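Local coordinates for protein CcbJ (Streptomyces caelestis, PDB 4HGZ) that probably transfers a methyl group from S-adenosyl-L-methionine to a nitrogen atom of its substrate, as a SAM-dependent N-methyltransferase, at residues L178-F184 with L196-H201; L97-R101 with V113-L117. One frame throughout, in Å; residues are numbered along the deposited sequence.

Contact 1: residues L178-F184 with L196-H201; sequences LATGNTF and LEASKH
Four backbone hydrogen bonds join Gly181 and Thr183 to His201 and Ser199, the paired residues of an antiparallel beta hairpin. Gly181 and His201 exchange both of theirs, Gly181 N to His201 O at 3.0 Å and His201 N to Gly181 O at 2.9 Å, and Thr183 and Ser199 do the same. Between and beyond them, Asn182 faces Lys200 and Phe184 faces Ala198 as non-hydrogen-bonded pairs, where CA-H...O contacts run from Asn182 CA to Ser199 O and from Phe184 CA to Glu197 O.

One side chain adds a fifth bond. His201 ND1 donates to Ala179 O at 2.9 Å; the oxygen lies near the imidazole plane, yet the nitrogen stands well above the carbonyl plane of Ala179. Over one face of the same ring sits Leu178 CB, a CH-pi contact 4.0 Å from the centroid. NE2 is hydrogen-bonded to Tyr230 OH, so both ring nitrogens are engaged and the rotation of the ring is fixed.

Apolar packing gathers round Phe184. With CG anti to the backbone N (chi1 -170°), its ring reaches along the partner strand: Ala198 CB meets its edge at CD1, 3.7 Å away, and CZ touches Leu196 CB. The same ring packs edge-to-face against Phe184 of two neighbouring subunits; in one of them Glu188 forms a salt bridge with Lys200 NZ and Thr186 O accepts a hydrogen bond from Asn182 ND2.

The chemistry thus divides by position: backbone bonds join the two strands, the histidine ties their end to the preceding loop and to Tyr230, and the face bearing Asn182, Phe184 and Lys200 meets neighbouring subunits.

Contact 2: residues L97-R101 with V113-L117; sequences LDKLR and VVPVL
Leu97 sets its CD1 methyl against CB, at one corner of the Pro115 ring, the two side chains crossing at about a right angle, with CD1 3.9 Å from Pro115 CB. One helical turn on, Leu100 comes to the same carbon more obliquely, and its CD2 methyl also stops 3.9 Å from Pro115 CB. Both leucines hold CG anti to the backbone N (chi1 -168° and 174°), which carries their branches from the helix toward the strand. The proline is therefore gripped by two methyls, and Arg101 adds a third contact through the aliphatic part of its chain, its CG lying 3.9 Å from Pro115 CG. Toward the start of the strand, Leu100 CD2 approaches Val113 CG1 more loosely, at 4.4 Å.

Polar groups keep to the flank. Arg101 NH1 makes a long salt bridge of 3.5 Å with Asp98 OD1 within the helix. Val114 and Val116, pointing away from the helix, give their backbones to the parallel neighbour 87-91.

This is the helix-to-strand half of a beta-alpha-beta unit in the Rossmann-like methyltransferase domain. It lies beside the cofactor site, since Leu97 also touches Glu91, seen to bind S-adenosyl-L-homocysteine in another structure of the protein. Between these two segments the contact is apolar, without a hydrogen bond, so helix and strand are joined here by the non-directional packing of methyls and methylenes round a proline.

Overall arrangement
From the N terminus the chain first passes through the Rossmann-like domain, where contact 2 closes a loop within the unit 87-91, 94-106, 113-117 and lays the helix against an outermost strand of the seven-stranded mixed sheet. Strands 130-135 and 164-171 then extend that sheet before contact 1 closes a second loop, the hairpin 181-189 and 193-202 of the separate four-stranded antiparallel sheet. The chain afterwards returns to the mixed sheet with 245-251 and 265-272. The two loops follow in series, neither nesting nor crossing; the centres of contact 1 and contact 2 lie about 33 Å apart. Contact 2 lies in the domain that binds the cofactor, contact 1 in a sheet that touches neighbouring subunits.

Contact 1: residues L178-F184 with L196-H201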
loop_
_atom_site.group_PDB
_atom_site.type_symbol
_atom_site.label_atom_id
_atom_site.label_comp_id
_atom_site.label_asym_id
_atom_site.label_seq_id
_atom_site.Cartn_x
_atom_site.Cartn_y
_atom_site.Cartn_z
ATOM N N LEU C 178 10.257 4.743 -5.026
ATOM C CA LEU C 178 10.863 3.451 -5.297
ATOM C C LEU C 178 10.652 2.523 -4.121
ATOM O O LEU C 178 11.038 2.845 -3.006
ATOM C CB LEU C 178 12.367 3.618 -5.532
ATOM C CG LEU C 178 12.759 4.451 -6.755
ATOM C CD1 LEU C 178 14.200 4.909 -6.656
ATOM C CD2 LEU C 178 12.536 3.669 -8.039
ATOM N N ALA C 179 10.055 1.364 -4.368
ATOM C CA ALA C 179 9.896 0.371 -3.313
ATOM C C ALA C 179 11.242 -0.244 -2.948
ATOM O O ALA C 179 12.142 -0.349 -3.795
ATOM C CB ALA C 179 8.921 -0.710 -3.735
ATOM N N THR C 180 11.370 -0.636 -1.683
ATOM C CA THR C 180 12.560 -1.309 -1.202
ATOM C C THR C 180 12.593 -2.734 -1.730
ATOM O O THR C 180 11.588 -3.430 -1.714
ATOM C CB THR C 180 12.590 -1.357 0.335
ATOM O OG1 THR C 180 12.963 -0.075 0.845
ATOM C CG2 THR C 180 13.584 -2.397 0.822
ATOM N N GLY C 181 13.754 -3.164 -2.201
ATOM C CA GLY C 181 13.934 -4.547 -2.589
ATOM C C GLY C 181 13.581 -4.770 -4.035
ATOM O O GLY C 181 13.768 -3.885 -4.875
ATOM N N ASN C 182 13.054 -5.955 -4.316
ATOM C CA ASN C 182 12.760 -6.373 -5.673
ATOM C C ASN C 182 11.379 -5.930 -6.158
ATOM O O ASN C 182 10.418 -5.983 -5.411
ATOM C CB ASN C 182 12.892 -7.896 -5.768
ATOM C CG ASN C 182 14.283 -8.387 -5.379
ATOM O OD1 ASN C 182 15.192 -7.592 -5.153
ATOM N ND2 ASN C 182 14.452 -9.700 -5.309
ATOM N N THR C 183 11.283 -5.486 -7.410
ATOM C CA THR C 183 9.978 -5.237 -8.017
ATOM C C THR C 183 9.910 -5.839 -9.422
ATOM O O THR C 183 10.938 -6.146 -10.038
ATOM C CB THR C 183 9.669 -3.733 -8.122
ATOM O OG1 THR C 183 10.614 -3.117 -9.002
ATOM C CG2 THR C 183 9.758 -3.061 -6.757
ATOM N N PHE C 184 8.691 -6.020 -9.917
ATOM C CA PHE C 184 8.473 -6.409 -11.307
ATOM C C PHE C 184 7.264 -5.658 -11.844
ATOM O O PHE C 184 6.220 -5.600 -11.195
ATOM C CB PHE C 184 8.251 -7.911 -11.447
ATOM C CG PHE C 184 8.261 -8.390 -12.891
ATOM C CD1 PHE C 184 9.445 -8.792 -13.499
ATOM C CD2 PHE C 184 7.088 -8.432 -13.634
ATOM C CE1 PHE C 184 9.457 -9.233 -14.807
ATOM C CE2 PHE C 184 7.093 -8.880 -14.951
ATOM C CZ PHE C 184 8.279 -9.271 -15.540
ATOM N N LEU C 196 8.679 -5.339 -20.146
ATOM C CA LEU C 196 8.557 -5.411 -18.693
ATOM C C LEU C 196 9.879 -5.020 -18.042
ATOM O O LEU C 196 10.895 -4.882 -18.719
ATOM C CB LEU C 196 8.184 -6.837 -18.284
ATOM C CG LEU C 196 7.111 -7.418 -19.202
ATOM C CD1 LEU C 196 7.053 -8.937 -19.142
ATOM C CD2 LEU C 196 5.774 -6.816 -18.833
ATOM N N GLU C 197 9.867 -4.861 -16.722
ATOM C CA GLU C 197 11.081 -4.519 -15.990
ATOM C C GLU C 197 11.162 -5.295 -14.700
ATOM O O GLU C 197 10.200 -5.333 -13.935
ATOM C CB GLU C 197 11.131 -3.026 -15.678
ATOM C CG GLU C 197 12.393 -2.618 -14.961
ATOM C CD GLU C 197 12.685 -1.134 -15.095
ATOM O OE1 GLU C 197 12.096 -0.341 -14.329
ATOM O OE2 GLU C 197 13.512 -0.764 -15.962
ATOM N N ALA C 198 12.304 -5.941 -14.484
ATOM C CA ALA C 198 12.601 -6.577 -13.208
ATOM C C ALA C 198 13.704 -5.756 -12.570
ATOM O O ALA C 198 14.676 -5.375 -13.237
ATOM C CB ALA C 198 13.040 -8.014 -13.400
ATOM N N SER C 199 13.551 -5.471 -11.284
ATOM C CA SER C 199 14.394 -4.471 -10.648
ATOM C C SER C 199 14.791 -4.832 -9.211
ATOM O O SER C 199 14.048 -5.514 -8.493
ATOM C CB SER C 199 13.683 -3.118 -10.706
ATOM O OG SER C 199 14.402 -2.121 -10.019
ATOM N N LYS C 200 15.980 -4.392 -8.809
ATOM C CA LYS C 200 16.435 -4.552 -7.421
ATOM C C LYS C 200 16.863 -3.198 -6.896
ATOM O O LYS C 200 17.692 -2.528 -7.500
ATOM C CB LYS C 200 17.597 -5.534 -7.317
ATOM C CG LYS C 200 17.214 -6.972 -7.571
ATOM C CD LYS C 200 18.445 -7.855 -7.710
ATOM C CE LYS C 200 19.240 -7.916 -6.427
ATOM N NZ LYS C 200 20.365 -8.875 -6.546
ATOM N N HIS C 201 16.270 -2.780 -5.789
ATOM C CA HIS C 201 16.550 -1.466 -5.249
ATOM C C HIS C 201 17.118 -1.610 -3.863
ATOM O O HIS C 201 16.558 -2.312 -3.030
ATOM C CB HIS C 201 15.280 -0.618 -5.217
ATOM C CG HIS C 201 15.453 0.720 -4.565
ATOM N ND1 HIS C 201 14.558 1.219 -3.642
ATOM C CD2 HIS C 201 16.417 1.663 -4.699
ATOM C CE1 HIS C 201 14.962 2.410 -3.239
ATOM N NE2 HIS C 201 16.092 2.701 -3.859
HETATM O O HOH W 1 10.374 -2.578 -11.874
#

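Contact 2: residues L97-R101 with V113-L117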
loop_
_atom_site.group_PDB
_atom_site.type_symbol
_atom_site.label_atom_id
_atom_site.label_comp_id
_atom_site.label_asym_id
_atom_site.label_seq_id
_atom_site.Cartn_x
_atom_site.Cartn_y
_atom_site.Cartn_z
ATOM N N LEU C 97 28.039 4.447 -30.664
ATOM C CA LEU C 97 28.764 5.529 -31.310
ATOM C C LEU C 97 28.847 5.300 -32.816
ATOM O O LEU C 97 28.717 6.234 -33.608
ATOM C CB LEU C 97 30.162 5.675 -30.725
ATOM C CG LEU C 97 30.868 6.955 -31.154
ATOM C CD1 LEU C 97 30.180 8.138 -30.528
ATOM C CD2 LEU C 97 32.321 6.917 -30.753
ATOM N N ASP C 98 29.067 4.053 -33.215
ATOM C CA ASP C 98 29.109 3.736 -34.628
ATOM C C ASP C 98 27.827 4.224 -35.295
ATOM O O ASP C 98 27.867 4.845 -36.356
ATOM C CB ASP C 98 29.325 2.236 -34.850
ATOM C CG ASP C 98 30.787 1.826 -34.690
ATOM O OD1 ASP C 98 31.658 2.721 -34.695
ATOM O OD2 ASP C 98 31.070 0.611 -34.569
ATOM N N LYS C 99 26.689 3.964 -34.658
ATOM C CA LYS C 99 25.403 4.370 -35.209
ATOM C C LYS C 99 25.259 5.882 -35.290
ATOM O O LYS C 99 24.808 6.416 -36.293
ATOM C CB LYS C 99 24.252 3.791 -34.399
ATOM C CG LYS C 99 23.656 2.551 -35.005
ATOM C CD LYS C 99 22.156 2.527 -34.804
ATOM C CE LYS C 99 21.466 1.810 -35.957
ATOM N NZ LYS C 99 20.009 2.123 -36.011
ATOM N N LEU C 100 25.637 6.575 -34.227
ATOM C CA LEU C 100 25.631 8.018 -34.264
ATOM C C LEU C 100 26.416 8.519 -35.482
ATOM O O LEU C 100 25.991 9.449 -36.158
ATOM C CB LEU C 100 26.200 8.596 -32.970
ATOM C CG LEU C 100 26.368 10.114 -32.989
ATOM C CD1 LEU C 100 25.027 10.764 -32.863
ATOM C CD2 LEU C 100 27.263 10.593 -31.873
ATOM N N ARG C 101 27.553 7.894 -35.768
ATOM C CA ARG C 101 28.389 8.295 -36.897
ATOM C C ARG C 101 27.682 8.079 -38.220
ATOM O O ARG C 101 27.767 8.899 -39.130
ATOM C CB ARG C 101 29.688 7.504 -36.906
ATOM C CG ARG C 101 30.707 7.951 -35.887
ATOM C CD ARG C 101 32.092 7.665 -36.408
ATOM N NE ARG C 101 33.127 7.949 -35.425
ATOM C CZ ARG C 101 33.782 7.005 -34.769
ATOM N NH1 ARG C 101 33.492 5.735 -34.997
ATOM N NH2 ARG C 101 34.719 7.331 -33.894
ATOM N N VAL C 113 27.747 17.753 -35.461
ATOM C CA VAL C 113 27.920 16.716 -34.443
ATOM C C VAL C 113 29.304 16.059 -34.465
ATOM O O VAL C 113 29.709 15.503 -35.473
ATOM C CB VAL C 113 26.910 15.599 -34.632
ATOM C CG1 VAL C 113 26.994 14.633 -33.464
ATOM C CG2 VAL C 113 25.517 16.178 -34.769
ATOM N N VAL C 114 30.009 16.098 -33.338
ATOM C CA VAL C 114 31.351 15.560 -33.266
ATOM C C VAL C 114 31.395 14.361 -32.334
ATOM O O VAL C 114 31.468 14.516 -31.117
ATOM C CB VAL C 114 32.329 16.624 -32.757
ATOM C CG1 VAL C 114 33.751 16.087 -32.750
ATOM C CG2 VAL C 114 32.229 17.864 -33.615
ATOM N N PRO C 115 31.360 13.152 -32.905
ATOM C CA PRO C 115 31.293 11.925 -32.113
ATOM C C PRO C 115 32.621 11.610 -31.432
ATOM O O PRO C 115 33.645 11.520 -32.103
ATOM C CB PRO C 115 30.973 10.845 -33.156
ATOM C CG PRO C 115 30.785 11.565 -34.468
ATOM C CD PRO C 115 31.461 12.877 -34.345
ATOM N N VAL C 116 32.602 11.441 -30.114
ATOM C CA VAL C 116 33.814 11.105 -29.376
ATOM C C VAL C 116 33.674 9.792 -28.618
ATOM O O VAL C 116 32.966 9.725 -27.621
ATOM C CB VAL C 116 34.158 12.182 -28.357
ATOM C CG1 VAL C 116 35.458 11.832 -27.637
ATOM C CG2 VAL C 116 34.235 13.543 -29.032
ATOM N N LEU C 117 34.366 8.757 -29.086
ATOM C CA LEU C 117 34.312 7.451 -28.458
ATOM C C LEU C 117 35.247 7.378 -27.265
ATOM O O LEU C 117 36.438 7.646 -27.389
ATOM C CB LEU C 117 34.677 6.345 -29.453
ATOM C CG LEU C 117 34.840 4.974 -28.792
ATOM C CD1 LEU C 117 33.527 4.528 -28.169
ATOM C CD2 LEU C 117 35.339 3.928 -29.773
#